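Local coordinates for protein endo-xylogalacturonan hydrolase A (Aspergillus tubingensis, PDB 4C2L) that degrades xylogalacturonan, cutting the xylose-substituted galacturonic acid backbone found in the hairy regions of pectin, at residues C19-G24 with G46-P51; E37-C42 with L62-C67; D71-G76 with K103-T108. All blocks are in the same frame, centred on the assembly; numbering follows the deposited sequence.

Contact 1: residues C19-G24 with G46-P51; sequences CTPTAG and GTIVFP. With MAN (alpha-D-mannopyranose), chain C.
Cys19 and Ile48 form a parallel beta bridge at the N-terminal end of the right-handed parallel beta-helix, the fold of glycoside hydrolase family 28. Two backbone hydrogen bonds hold it. Cys19 N donates to Thr47 O at 2.8 Å, and Val49 N donates to Cys19 O at 2.9 Å. Cys19 is thus bonded to the residues before and after Ile48. Ile48 CA adds a CA-H...O contact to Cys19 O at 3.2 Å.

The side chains of Cys19 and Ile48 point to the same face of the sheet, where both touch helix 32-42. Cys19 SG is joined there to Cys42 by a disulfide. Pro21 also packs against Ile48, and its side chain crosses those of Ile48 and Phe50 at about a right angle. Its CG lies 4.0 Å from Ile48 CG2 and 3.8 Å from Phe50 CE1. Phe50 sets out away from 19-24, yet CE1 of its ring comes back to the proline. Tyr56 meets this ring edge-to-face, and its OH also hydrogen-bonds with Pro21 O.

Thr20 carries an O-linked mannose, with its OG1 bonded to C1 of the sugar at 1.4 Å. The methyl carbon of Thr20, CG2, is anti to the backbone N (OG1 at chi1 -57°). This CG2 touches Val49 O at 3.5 Å and Pro51 CG at 3.8 Å. The sugar lies alongside the same two residues: its C6 is near Pro51 CG and its O4 near Val49 CG1. The glycosidic bond replaces the hydroxyl proton of Thr20, so OG1 cannot donate a hydrogen bond. What holds the segments together is the backbone pair and apolar packing; the mannose is a covalent addition.

Contact 2: residues E37-C42 with L62-C67; sequences EALSSC and LDLGSC
Leu39 reaches from the helix to the turn at Leu64-Cys67 and makes most of the helix's side of this contact. Its CB lies 3.5 Å from Ser66 OG. CG is anti to the backbone N (chi1 -159°) and comes closer, 3.3 Å from the same Ser66 OG. At the tip the two methyls part. CD2 lies against the turn and meets Leu64 O at 3.5 Å. The same CD2 touches Leu64 CD2 at 3.9 Å and Cys67 CB at 4.2 Å. CD1 turns to the sheet, against Ile48 and Ile72.

Ser66 CB points toward the helix. Its hydroxyl rests on the Leu39 side chain and near the Ser40 backbone, with no direct hydrogen bond between the segments. A water lies between the backbones, 3.0 Å from Leu39 O and 2.7 Å from Ser66 O. It can bridge them, though its two protons are shared among more acceptors than they can serve.

The loop is shaped by its own bonds. Cys67 N donates to Leu64 O in a type I beta turn. Overlapping its start, Gly65 N donates to Asp63 OD1 at 2.9 Å in an Asx turn. Cys67 is further tied to Cys70 by a disulfide. Helix 32-42 is the N-terminal capping helix typical of family 28 beta-helices. Leu39 is one of the apolar side chains by which it seats on the first coils.

Contact 3: residues D71-G76 with K103-T108; sequences DIQVEG and KLRSLT
Asp71 and Arg105, on the same face of two neighbouring parallel strands, meet diagonally in a side-on salt bridge. Arg105 NE donates to Asp71 OD1 at 2.8 Å, and Arg105 NH2 donates to Asp71 OD2 at 2.9 Å. The two side chains cross at about a right angle, and the carboxylate and guanidinium planes are 54° apart. OD2 lies in the guanidinium plane, while NH2 reaches it from above the carboxylate. Gln73 NE2 comes to Asp71 OD2 from the opposite face of the carboxylate, at 2.7 Å. Arg105 CG sits between the backbone N and the carbonyl carbon (chi1 57°), and the chain then runs extended to NE. Lys103 CD lies over the centre of one guanidinium face; Leu107 CD2 lies toward the rim of the other.

Glu75 gathers the loop after the second strand. Its OE1 takes three donors: Thr108 OG1 at 2.6 Å, Ser106 OG at 2.8 Å and the backbone N of Thr108. OE2 uses its syn lone pair for Leu107 N at 2.8 Å. Four bonds grip this buried carboxylate, which is consistent with a charged group.

On the face opposite Asp71 and Arg105, Leu104 CD1 meets both Ile72 CG2 and Val74 CG2, each at 3.8 Å. The backbones are joined by Ile72 N to Lys103 O, Arg105 N to Ile72 O and Val74 N to Arg105 O. The strand directions differ by 6°, as expected for stacked coils of a parallel beta-helix. Strand 70-74 is bonded on its other edge to strand 47-50. On its other side strand 102-105 pairs in parallel with strand 142-152, whose Glu145 and Ser147 touch Arg105.

From the N terminus, 19-24 is followed by helix 32-42, and the chain returns in strand 47-50 to close contact 1. Contact 2 opens on that helix before contact 1 has closed, and itself closes at 62-67, so the two cross. The Cys19-Cys42 disulfide and the meeting of Ile48 with Leu39 join them. Contact 3 follows in series, closing the loop from 71-76 to 103-108. It borders contact 1 because strands 47-50 and 70-74 are neighbours, with probable backbone hydrogen bonds between them. Ile72 touches Leu39 and Leu64 of contact 2. Contacts 1 and 2 tie the N-terminal strand and the capping helix to the first coil, and contact 3 joins strand 70-74 to strand 102-105.

Contact 1: residues C19-G24 with G46-P51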
loop_
_atom_site.group_PDB
_atom_site.type_symbol
_atom_site.label_atom_id
_atom_site.label_comp_id
_atom_site.label_asym_id
_atom_site.label_seq_id
_atom_site.Cartn_x
_atom_site.Cartn_y
_atom_site.Cartn_z
ATOM N N CYS A 19 -15.940 8.351 -26.293
ATOM C CA CYS A 19 -14.815 8.237 -27.222
ATOM C C CYS A 19 -14.186 6.863 -27.035
ATOM O O CYS A 19 -13.983 6.428 -25.897
ATOM C CB CYS A 19 -13.755 9.307 -26.895
ATOM S SG CYS A 19 -14.123 11.005 -27.429
ATOM N N THR A 20 -13.864 6.186 -28.132
ATOM C CA THR A 20 -13.086 4.956 -28.049
ATOM C C THR A 20 -11.716 5.187 -28.665
ATOM O O THR A 20 -11.625 5.392 -29.872
ATOM C CB THR A 20 -13.786 3.795 -28.773
ATOM O OG1 THR A 20 -15.089 3.634 -28.210
ATOM C CG2 THR A 20 -12.990 2.490 -28.647
ATOM N N PRO A 21 -10.641 5.122 -27.857
ATOM C CA PRO A 21 -9.313 5.377 -28.438
ATOM C C PRO A 21 -8.962 4.365 -29.505
ATOM O O PRO A 21 -9.260 3.176 -29.365
ATOM C CB PRO A 21 -8.345 5.202 -27.261
ATOM C CG PRO A 21 -9.195 5.129 -26.035
ATOM C CD PRO A 21 -10.579 4.739 -26.433
ATOM N N THR A 22 -8.309 4.839 -30.561
ATOM C CA THR A 22 -7.845 3.962 -31.627
ATOM C C THR A 22 -6.737 3.049 -31.133
ATOM O O THR A 22 -5.722 3.516 -30.644
ATOM C CB THR A 22 -7.316 4.795 -32.811
ATOM O OG1 THR A 22 -8.336 5.710 -33.214
ATOM C CG2 THR A 22 -6.946 3.892 -33.974
ATOM N N ALA A 23 -6.957 1.743 -31.235
ATOM C CA ALA A 23 -5.950 0.767 -30.870
ATOM C C ALA A 23 -5.048 0.523 -32.081
ATOM O O ALA A 23 -5.534 0.165 -33.157
ATOM C CB ALA A 23 -6.621 -0.529 -30.414
ATOM N N GLY A 24 -3.742 0.726 -31.912
ATOM C CA GLY A 24 -2.769 0.515 -32.992
ATOM C C GLY A 24 -2.562 -0.950 -33.330
ATOM O O GLY A 24 -2.133 -1.285 -34.452
ATOM N N GLY A 46 -17.450 13.441 -20.063
ATOM C CA GLY A 46 -17.794 12.330 -20.941
ATOM C C GLY A 46 -17.172 11.003 -20.555
ATOM O O GLY A 46 -16.730 10.801 -19.410
ATOM N N THR A 47 -17.132 10.098 -21.526
ATOM C CA THR A 47 -16.722 8.726 -21.296
ATOM C C THR A 47 -15.708 8.272 -22.333
ATOM O O THR A 47 -15.823 8.595 -23.523
ATOM C CB THR A 47 -17.940 7.794 -21.298
ATOM O OG1 THR A 47 -18.870 8.277 -20.327
ATOM C CG2 THR A 47 -17.549 6.348 -20.960
ATOM N N ILE A 48 -14.703 7.550 -21.854
ATOM C CA ILE A 48 -13.720 6.913 -22.705
ATOM C C ILE A 48 -13.824 5.408 -22.473
ATOM O O ILE A 48 -13.886 4.949 -21.333
ATOM C CB ILE A 48 -12.313 7.452 -22.359
ATOM C CG1 ILE A 48 -12.170 8.892 -22.887
ATOM C CG2 ILE A 48 -11.226 6.551 -22.894
ATOM C CD1 ILE A 48 -12.755 9.944 -21.959
ATOM N N VAL A 49 -13.874 4.645 -23.554
ATOM C CA VAL A 49 -14.104 3.204 -23.461
ATOM C C VAL A 49 -12.941 2.422 -24.069
ATOM O O VAL A 49 -12.557 2.648 -25.213
ATOM C CB VAL A 49 -15.429 2.794 -24.168
ATOM C CG1 VAL A 49 -15.568 1.276 -24.219
ATOM C CG2 VAL A 49 -16.628 3.424 -23.457
ATOM N N PHE A 50 -12.369 1.508 -23.292
ATOM C CA PHE A 50 -11.471 0.513 -23.839
ATOM C C PHE A 50 -12.291 -0.767 -23.933
ATOM O O PHE A 50 -12.564 -1.388 -22.900
ATOM C CB PHE A 50 -10.279 0.288 -22.899
ATOM C CG PHE A 50 -9.451 1.515 -22.670
ATOM C CD1 PHE A 50 -8.411 1.826 -23.536
ATOM C CD2 PHE A 50 -9.685 2.342 -21.583
ATOM C CE1 PHE A 50 -7.630 2.953 -23.328
ATOM C CE2 PHE A 50 -8.907 3.477 -21.367
ATOM C CZ PHE A 50 -7.871 3.775 -22.242
ATOM N N PRO A 51 -12.706 -1.164 -25.159
ATOM C CA PRO A 51 -13.672 -2.250 -25.285
ATOM C C PRO A 51 -13.212 -3.606 -24.778
ATOM O O PRO A 51 -12.032 -3.933 -24.802
ATOM C CB PRO A 51 -13.886 -2.357 -26.808
ATOM C CG PRO A 51 -13.535 -1.004 -27.325
ATOM C CD PRO A 51 -12.355 -0.604 -26.476
HETATM C C1 MAN C . -16.086 3.601 -29.260
HETATM C C2 MAN C . -17.357 4.078 -28.559
HETATM C C3 MAN C . -17.846 3.049 -27.544
HETATM C C4 MAN C . -17.907 1.650 -28.152
HETATM C C5 MAN C . -16.576 1.297 -28.842
HETATM C C6 MAN C . -16.602 -0.060 -29.538
HETATM O O2 MAN C . -18.368 4.295 -29.530
HETATM O O3 MAN C . -19.123 3.450 -27.084
HETATM O O4 MAN C . -18.194 0.729 -27.127
HETATM O O5 MAN C . -16.261 2.296 -29.795
HETATM O O6 MAN C . -17.418 0.025 -30.693
#

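Contact 2: residues E37-C42 with L62-C67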
loop_
_atom_site.group_PDB
_atom_site.type_symbol
_atom_site.label_atom_id
_atom_site.label_comp_id
_atom_site.label_asym_id
_atom_site.label_seq_id
_atom_site.Cartn_x
_atom_site.Cartn_y
_atom_site.Cartn_z
ATOM N N GLU A 37 -5.738 11.749 -26.511
ATOM C CA GLU A 37 -6.579 12.548 -27.405
ATOM C C GLU A 37 -8.050 12.232 -27.149
ATOM O O GLU A 37 -8.874 13.143 -27.117
ATOM C CB GLU A 37 -6.219 12.346 -28.874
ATOM C CG GLU A 37 -6.748 13.462 -29.780
ATOM C CD GLU A 37 -8.221 13.298 -30.089
ATOM O OE1 GLU A 37 -8.676 12.125 -30.161
ATOM O OE2 GLU A 37 -8.922 14.330 -30.254
ATOM N N ALA A 38 -8.366 10.950 -26.949
ATOM C CA ALA A 38 -9.733 10.553 -26.599
ATOM C C ALA A 38 -10.160 11.200 -25.282
ATOM O O ALA A 38 -11.277 11.729 -25.173
ATOM C CB ALA A 38 -9.847 9.032 -26.510
ATOM N N LEU A 39 -9.271 11.182 -24.289
ATOM C CA LEU A 39 -9.555 11.825 -23.009
ATOM C C LEU A 39 -9.732 13.333 -23.167
ATOM O O LEU A 39 -10.629 13.929 -22.577
ATOM C CB LEU A 39 -8.476 11.505 -21.961
ATOM C CG LEU A 39 -8.925 11.696 -20.507
ATOM C CD1 LEU A 39 -10.004 10.679 -20.129
ATOM C CD2 LEU A 39 -7.747 11.572 -19.550
ATOM N N SER A 40 -8.878 13.958 -23.966
ATOM C CA SER A 40 -8.997 15.392 -24.181
ATOM C C SER A 40 -10.313 15.734 -24.881
ATOM O O SER A 40 -10.981 16.732 -24.554
ATOM C CB SER A 40 -7.819 15.909 -25.006
ATOM O OG SER A 40 -7.806 17.320 -24.907
ATOM N N SER A 41 -10.699 14.886 -25.822
ATOM C CA SER A 41 -11.901 15.135 -26.602
ATOM C C SER A 41 -13.186 14.915 -25.775
ATOM O O SER A 41 -14.113 15.731 -25.841
ATOM C CB SER A 41 -11.893 14.268 -27.853
ATOM O OG SER A 41 -13.087 14.458 -28.594
ATOM N N CYS A 42 -13.222 13.833 -24.996
ATOM C CA CYS A 42 -14.431 13.413 -24.270
ATOM C C CYS A 42 -14.385 13.591 -22.750
ATOM O O CYS A 42 -15.413 13.432 -22.079
ATOM C CB CYS A 42 -14.757 11.953 -24.587
ATOM S SG CYS A 42 -15.572 11.740 -26.183
ATOM N N LEU A 62 1.078 7.515 -19.098
ATOM C CA LEU A 62 -0.298 7.885 -19.452
ATOM C C LEU A 62 -0.784 8.924 -18.460
ATOM O O LEU A 62 -0.966 8.632 -17.279
ATOM C CB LEU A 62 -1.226 6.665 -19.391
ATOM C CG LEU A 62 -2.714 6.931 -19.632
ATOM C CD1 LEU A 62 -2.942 7.602 -20.977
ATOM C CD2 LEU A 62 -3.493 5.620 -19.554
ATOM N N ASP A 63 -0.971 10.142 -18.945
ATOM C CA ASP A 63 -1.355 11.243 -18.087
ATOM C C ASP A 63 -2.856 11.466 -18.235
ATOM O O ASP A 63 -3.344 11.683 -19.346
ATOM C CB ASP A 63 -0.564 12.493 -18.491
ATOM C CG ASP A 63 -0.686 13.600 -17.480
ATOM O OD1 ASP A 63 -1.827 14.056 -17.266
ATOM O OD2 ASP A 63 0.351 14.015 -16.902
ATOM N N LEU A 64 -3.586 11.369 -17.132
ATOM C CA LEU A 64 -5.053 11.472 -17.158
ATOM C C LEU A 64 -5.561 12.877 -16.819
ATOM O O LEU A 64 -6.749 13.067 -16.522
ATOM C CB LEU A 64 -5.683 10.431 -16.218
ATOM C CG LEU A 64 -5.356 8.966 -16.535
ATOM C CD1 LEU A 64 -6.157 8.043 -15.609
ATOM C CD2 LEU A 64 -5.636 8.634 -17.999
ATOM N N GLY A 65 -4.673 13.857 -16.927
ATOM C CA GLY A 65 -4.974 15.208 -16.466
ATOM C C GLY A 65 -6.134 15.913 -17.147
ATOM O O GLY A 65 -6.689 16.844 -16.581
ATOM N N SER A 66 -6.524 15.496 -18.343
ATOM C CA SER A 66 -7.626 16.194 -19.021
ATOM C C SER A 66 -9.002 15.713 -18.546
ATOM O O SER A 66 -10.035 16.210 -18.985
ATOM C CB SER A 66 -7.493 16.080 -20.535
ATOM O OG SER A 66 -7.686 14.745 -20.914
ATOM N N CYS A 67 -9.004 14.746 -17.641
ATOM C CA CYS A 67 -10.237 14.237 -17.072
ATOM C C CYS A 67 -10.849 15.295 -16.165
ATOM O O CYS A 67 -10.188 15.808 -15.277
ATOM C CB CYS A 67 -9.939 12.992 -16.246
ATOM S SG CYS A 67 -11.396 12.356 -15.402
HETATM O O HOH W 1 -10.863 16.726 -21.495
#

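Contact 3: residues D71-G76 with K103-T108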
loop_
_atom_site.group_PDB
_atom_site.type_symbol
_atom_site.label_atom_id
_atom_site.label_comp_id
_atom_site.label_asym_id
_atom_site.label_seq_id
_atom_site.Cartn_x
_atom_site.Cartn_y
_atom_site.Cartn_z
ATOM N N ASP A 71 -15.391 9.523 -17.132
ATOM C CA ASP A 71 -15.569 8.112 -16.822
ATOM C C ASP A 71 -14.710 7.309 -17.802
ATOM O O ASP A 71 -14.937 7.343 -19.013
ATOM C CB ASP A 71 -17.063 7.768 -16.936
ATOM C CG ASP A 71 -17.381 6.303 -16.645
ATOM O OD1 ASP A 71 -16.567 5.566 -16.030
ATOM O OD2 ASP A 71 -18.499 5.890 -17.028
ATOM N N ILE A 72 -13.695 6.626 -17.277
ATOM C CA ILE A 72 -12.791 5.817 -18.090
ATOM C C ILE A 72 -13.105 4.338 -17.853
ATOM O O ILE A 72 -12.797 3.782 -16.793
ATOM C CB ILE A 72 -11.311 6.113 -17.748
ATOM C CG1 ILE A 72 -11.039 7.618 -17.848
ATOM C CG2 ILE A 72 -10.375 5.322 -18.645
ATOM C CD1 ILE A 72 -9.657 8.048 -17.364
ATOM N N GLN A 73 -13.725 3.714 -18.843
ATOM C CA GLN A 73 -14.169 2.319 -18.717
ATOM C C GLN A 73 -13.155 1.391 -19.356
ATOM O O GLN A 73 -13.013 1.318 -20.584
ATOM C CB GLN A 73 -15.574 2.139 -19.308
ATOM C CG GLN A 73 -16.558 3.138 -18.717
ATOM C CD GLN A 73 -17.958 3.040 -19.301
ATOM O OE1 GLN A 73 -18.223 2.230 -20.208
ATOM N NE2 GLN A 73 -18.857 3.885 -18.798
ATOM N N VAL A 74 -12.422 0.685 -18.508
ATOM C CA VAL A 74 -11.383 -0.220 -18.976
ATOM C C VAL A 74 -11.970 -1.621 -18.978
ATOM O O VAL A 74 -12.156 -2.216 -17.907
ATOM C CB VAL A 74 -10.140 -0.152 -18.064
ATOM C CG1 VAL A 74 -9.010 -1.020 -18.618
ATOM C CG2 VAL A 74 -9.691 1.304 -17.868
ATOM N N GLU A 75 -12.299 -2.143 -20.163
ATOM C CA GLU A 75 -12.809 -3.523 -20.251
ATOM C C GLU A 75 -11.813 -4.461 -20.913
ATOM O O GLU A 75 -11.957 -5.681 -20.849
ATOM C CB GLU A 75 -14.167 -3.573 -20.975
ATOM C CG GLU A 75 -15.137 -2.480 -20.549
ATOM C CD GLU A 75 -15.481 -2.520 -19.062
ATOM O OE1 GLU A 75 -15.227 -3.545 -18.408
ATOM O OE2 GLU A 75 -16.011 -1.525 -18.557
ATOM N N GLY A 76 -10.781 -3.886 -21.528
ATOM C CA GLY A 76 -9.742 -4.668 -22.174
ATOM C C GLY A 76 -8.452 -4.648 -21.382
ATOM O O GLY A 76 -8.440 -4.362 -20.176
ATOM N N LYS A 103 -13.656 8.524 -12.734
ATOM C CA LYS A 103 -13.946 7.114 -12.503
ATOM C C LYS A 103 -13.033 6.328 -13.429
ATOM O O LYS A 103 -13.069 6.510 -14.648
ATOM C CB LYS A 103 -15.411 6.788 -12.797
ATOM C CG LYS A 103 -16.401 7.704 -12.090
ATOM C CD LYS A 103 -17.833 7.360 -12.491
ATOM C CE LYS A 103 -18.810 8.464 -12.101
ATOM N NZ LYS A 103 -18.767 9.576 -13.094
ATOM N N LEU A 104 -12.193 5.487 -12.850
ATOM C CA LEU A 104 -11.340 4.604 -13.626
ATOM C C LEU A 104 -11.795 3.223 -13.246
ATOM O O LEU A 104 -11.523 2.749 -12.132
ATOM C CB LEU A 104 -9.858 4.812 -13.277
ATOM C CG LEU A 104 -8.818 3.893 -13.944
ATOM C CD1 LEU A 104 -8.760 4.108 -15.449
ATOM C CD2 LEU A 104 -7.429 4.123 -13.359
ATOM N N ARG A 105 -12.518 2.581 -14.146
ATOM C CA ARG A 105 -13.249 1.390 -13.706
ATOM C C ARG A 105 -13.454 0.371 -14.786
ATOM O O ARG A 105 -13.482 0.709 -15.960
ATOM C CB ARG A 105 -14.587 1.818 -13.121
ATOM C CG ARG A 105 -15.467 2.621 -14.069
ATOM C CD ARG A 105 -16.739 3.015 -13.326
ATOM N NE ARG A 105 -17.662 3.728 -14.187
ATOM C CZ ARG A 105 -18.953 3.878 -13.910
ATOM N NH1 ARG A 105 -19.461 3.335 -12.803
ATOM N NH2 ARG A 105 -19.725 4.553 -14.742
ATOM N N SER A 106 -13.583 -0.889 -14.389
ATOM C CA SER A 106 -14.043 -1.908 -15.310
ATOM C C SER A 106 -15.469 -2.239 -14.913
ATOM O O SER A 106 -15.714 -2.642 -13.776
ATOM C CB SER A 106 -13.174 -3.166 -15.259
ATOM O OG SER A 106 -13.727 -4.154 -16.128
ATOM N N LEU A 107 -16.408 -2.006 -15.822
ATOM C CA LEU A 107 -17.816 -2.294 -15.531
ATOM C C LEU A 107 -18.163 -3.753 -15.824
ATOM O O LEU A 107 -19.143 -4.278 -15.296
ATOM C CB LEU A 107 -18.751 -1.315 -16.258
ATOM C CG LEU A 107 -18.771 0.129 -15.731
ATOM C CD1 LEU A 107 -19.675 1.019 -16.583
ATOM C CD2 LEU A 107 -19.196 0.171 -14.258
ATOM N N THR A 108 -17.355 -4.418 -16.643
ATOM C CA THR A 108 -17.559 -5.850 -16.894
ATOM C C THR A 108 -16.797 -6.711 -15.909
ATOM O O THR A 108 -17.140 -7.884 -15.695
ATOM C CB THR A 108 -17.127 -6.273 -18.314
ATOM O OG1 THR A 108 -15.706 -6.109 -18.445
ATOM C CG2 THR A 108 -17.856 -5.453 -19.378
#